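Local coordinates for protein beta-glucosidase (Chaetomella raphigera, PDB 6JXG) that probably hydrolyses terminal, non-reducing beta-D-glucosyl residues to release beta-D-glucose, a step in cellulose degradation, as a secreted family 3 glycoside hydrolase, at residues I488-L493 and I533-S538. Sequence-based numbering, arbitrary orientation.
Sequences ILEDIL and IAKQAS
A single water carries the polar link between 488-493 and 533-538. It accepts from Leu489 N at 2.9 Å. It donates to Glu490 OE1 at 2.7 Å and to Ala534 O at 2.8 Å. The two backbones are thus joined through solvent at the start of helix 490-493, where Leu489 is the N-cap residue. Its carbonyl O accepts from Leu493 N.

Van der Waals packing centres on the methyls of Ile488. Its CG1 lies anti to the carbonyl carbon (chi1 -54°), and chi2 of -62° bends CD1 toward the bend of 534-537. CD1 rests on the backbone there, 3.3 Å from Ala534 O and 3.6 Å from Gln536 C, and also touches Ala534 CB. The other branch, CG2, meets Lys535 O at 3.4 Å. Deeper in, the branch point of Leu489 touches Ile533 CG2. Both of these residues also pack on Leu337 of strand 335-339.

Glu490 and Lys535 pass each other at a slant. Glu490 CG, anti to the carbonyl carbon, comes 3.1 Å from Lys535 O. The bend at chi2 (-56°) then folds the carboxylate against CA, CB and CG of Lys535. The lysine runs out straight from CG, and its NZ stays 5.8 Å from Glu490 OE2, too far for a salt bridge. OE1 takes the water and OE2 a salt bridge to Arg570, which should help to fix the carboxylate's rotation and keep it ionised.

Helix 490-493 lies in the beta-alpha-beta connection from strand 477-483 to its parallel neighbour 498-503, in the alpha/beta C-terminal domain of this family 3 enzyme. The contact ties its N-terminal end to the loop after helix 511-519.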
loop_
_atom_site.group_PDB
_atom_site.type_symbol
_atom_site.label_atom_id
_atom_site.label_comp_id
_atom_site.label_asym_id
_atom_site.label_seq_id
_atom_site.Cartn_x
_atom_site.Cartn_y
_atom_site.Cartn_z
ATOM N N ILE A 488 -1.387 16.812 11.405
ATOM C CA ILE A 488 -2.208 17.984 11.687
ATOM C C ILE A 488 -1.320 19.179 11.310
ATOM O O ILE A 488 -0.225 19.342 11.816
ATOM C CB ILE A 488 -2.631 18.018 13.176
ATOM C CG1 ILE A 488 -3.306 16.708 13.600
ATOM C CG2 ILE A 488 -3.470 19.268 13.493
ATOM C CD1 ILE A 488 -4.601 16.364 12.867
ATOM N N LEU A 489 -1.828 20.001 10.419
ATOM C CA LEU A 489 -1.086 21.068 9.820
ATOM C C LEU A 489 -1.587 22.449 10.284
ATOM O O LEU A 489 -1.082 23.452 9.790
ATOM C CB LEU A 489 -1.163 20.982 8.320
ATOM C CG LEU A 489 -0.667 19.678 7.696
ATOM C CD1 LEU A 489 -0.732 19.718 6.170
ATOM C CD2 LEU A 489 0.761 19.490 8.139
ATOM N N GLU A 490 -2.513 22.476 11.243
ATOM C CA GLU A 490 -3.138 23.727 11.680
ATOM C C GLU A 490 -2.093 24.773 12.122
ATOM O O GLU A 490 -2.180 25.920 11.748
ATOM C CB GLU A 490 -4.116 23.484 12.832
ATOM C CG GLU A 490 -5.283 22.588 12.458
ATOM C CD GLU A 490 -6.067 23.108 11.270
ATOM O OE1 GLU A 490 -6.016 22.530 10.168
ATOM O OE2 GLU A 490 -6.716 24.149 11.420
ATOM N N ASP A 491 -1.069 24.364 12.856
ATOM C CA ASP A 491 -0.021 25.341 13.207
ATOM C C ASP A 491 0.724 25.928 12.026
ATOM O O ASP A 491 1.163 27.119 12.052
ATOM C CB ASP A 491 1.020 24.713 14.140
ATOM C CG ASP A 491 0.463 24.388 15.487
ATOM O OD1 ASP A 491 -0.584 24.962 15.824
ATOM O OD2 ASP A 491 1.001 23.469 16.165
ATOM N N ILE A 492 0.910 25.123 10.980
ATOM C CA ILE A 492 1.630 25.575 9.819
ATOM C C ILE A 492 0.745 26.509 9.015
ATOM O O ILE A 492 1.198 27.588 8.613
ATOM C CB ILE A 492 2.149 24.397 8.983
ATOM C CG1 ILE A 492 3.276 23.786 9.790
ATOM C CG2 ILE A 492 2.532 24.851 7.579
ATOM C CD1 ILE A 492 3.842 22.504 9.197
ATOM N N LEU A 493 -0.518 26.127 8.834
ATOM C CA LEU A 493 -1.491 26.883 8.084
ATOM C C LEU A 493 -1.833 28.269 8.676
ATOM O O LEU A 493 -2.226 29.193 7.956
ATOM C CB LEU A 493 -2.784 26.060 7.980
ATOM C CG LEU A 493 -2.735 24.835 7.032
ATOM C CD1 LEU A 493 -3.906 23.920 7.286
ATOM C CD2 LEU A 493 -2.644 25.246 5.581
ATOM N N ILE A 533 -6.733 14.565 6.095
ATOM C CA ILE A 533 -5.953 15.408 6.984
ATOM C C ILE A 533 -6.957 16.251 7.799
ATOM O O ILE A 533 -7.633 17.167 7.287
ATOM C CB ILE A 533 -4.938 16.292 6.236
ATOM C CG1 ILE A 533 -3.918 15.405 5.524
ATOM C CG2 ILE A 533 -4.249 17.320 7.161
ATOM C CD1 ILE A 533 -2.819 16.149 4.842
ATOM N N ALA A 534 -7.098 15.854 9.068
ATOM C CA ALA A 534 -8.043 16.481 10.004
ATOM C C ALA A 534 -7.462 17.771 10.596
ATOM O O ALA A 534 -6.237 18.067 10.506
ATOM C CB ALA A 534 -8.319 15.539 11.094
ATOM N N LYS A 535 -8.341 18.525 11.227
ATOM C CA LYS A 535 -7.947 19.726 11.948
ATOM C C LYS A 535 -7.446 19.433 13.374
ATOM O O LYS A 535 -6.659 20.227 13.920
ATOM C CB LYS A 535 -9.109 20.716 12.039
ATOM C CG LYS A 535 -9.650 21.149 10.697
ATOM C CD LYS A 535 -10.535 22.343 10.885
ATOM C CE LYS A 535 -11.412 22.542 9.694
ATOM N NZ LYS A 535 -12.342 23.661 10.110
ATOM N N GLN A 536 -7.855 18.315 13.927
ATOM C CA GLN A 536 -7.319 17.768 15.147
ATOM C C GLN A 536 -7.360 16.237 15.144
ATOM O O GLN A 536 -8.259 15.605 14.571
ATOM C CB GLN A 536 -8.115 18.284 16.353
ATOM C CG GLN A 536 -9.530 17.787 16.476
ATOM C CD GLN A 536 -10.441 18.646 17.395
ATOM O OE1 GLN A 536 -11.643 18.586 17.304
ATOM N NE2 GLN A 536 -9.880 19.386 18.247
ATOM N N ALA A 537 -6.430 15.626 15.868
ATOM C CA ALA A 537 -6.303 14.175 15.911
ATOM C C ALA A 537 -7.554 13.428 16.410
ATOM O O ALA A 537 -7.875 12.334 15.905
ATOM C CB ALA A 537 -5.033 13.762 16.737
ATOM N N SER A 538 -8.327 14.024 17.341
ATOM C CA SER A 538 -9.520 13.321 17.876
ATOM C C SER A 538 -10.654 13.158 16.840
ATOM O O SER A 538 -11.502 12.317 16.994
ATOM C CB SER A 538 -10.051 14.071 19.139
ATOM O OG SER A 538 -10.379 15.401 18.784
HETATM O O HOH W 1 -4.661 20.218 9.644
#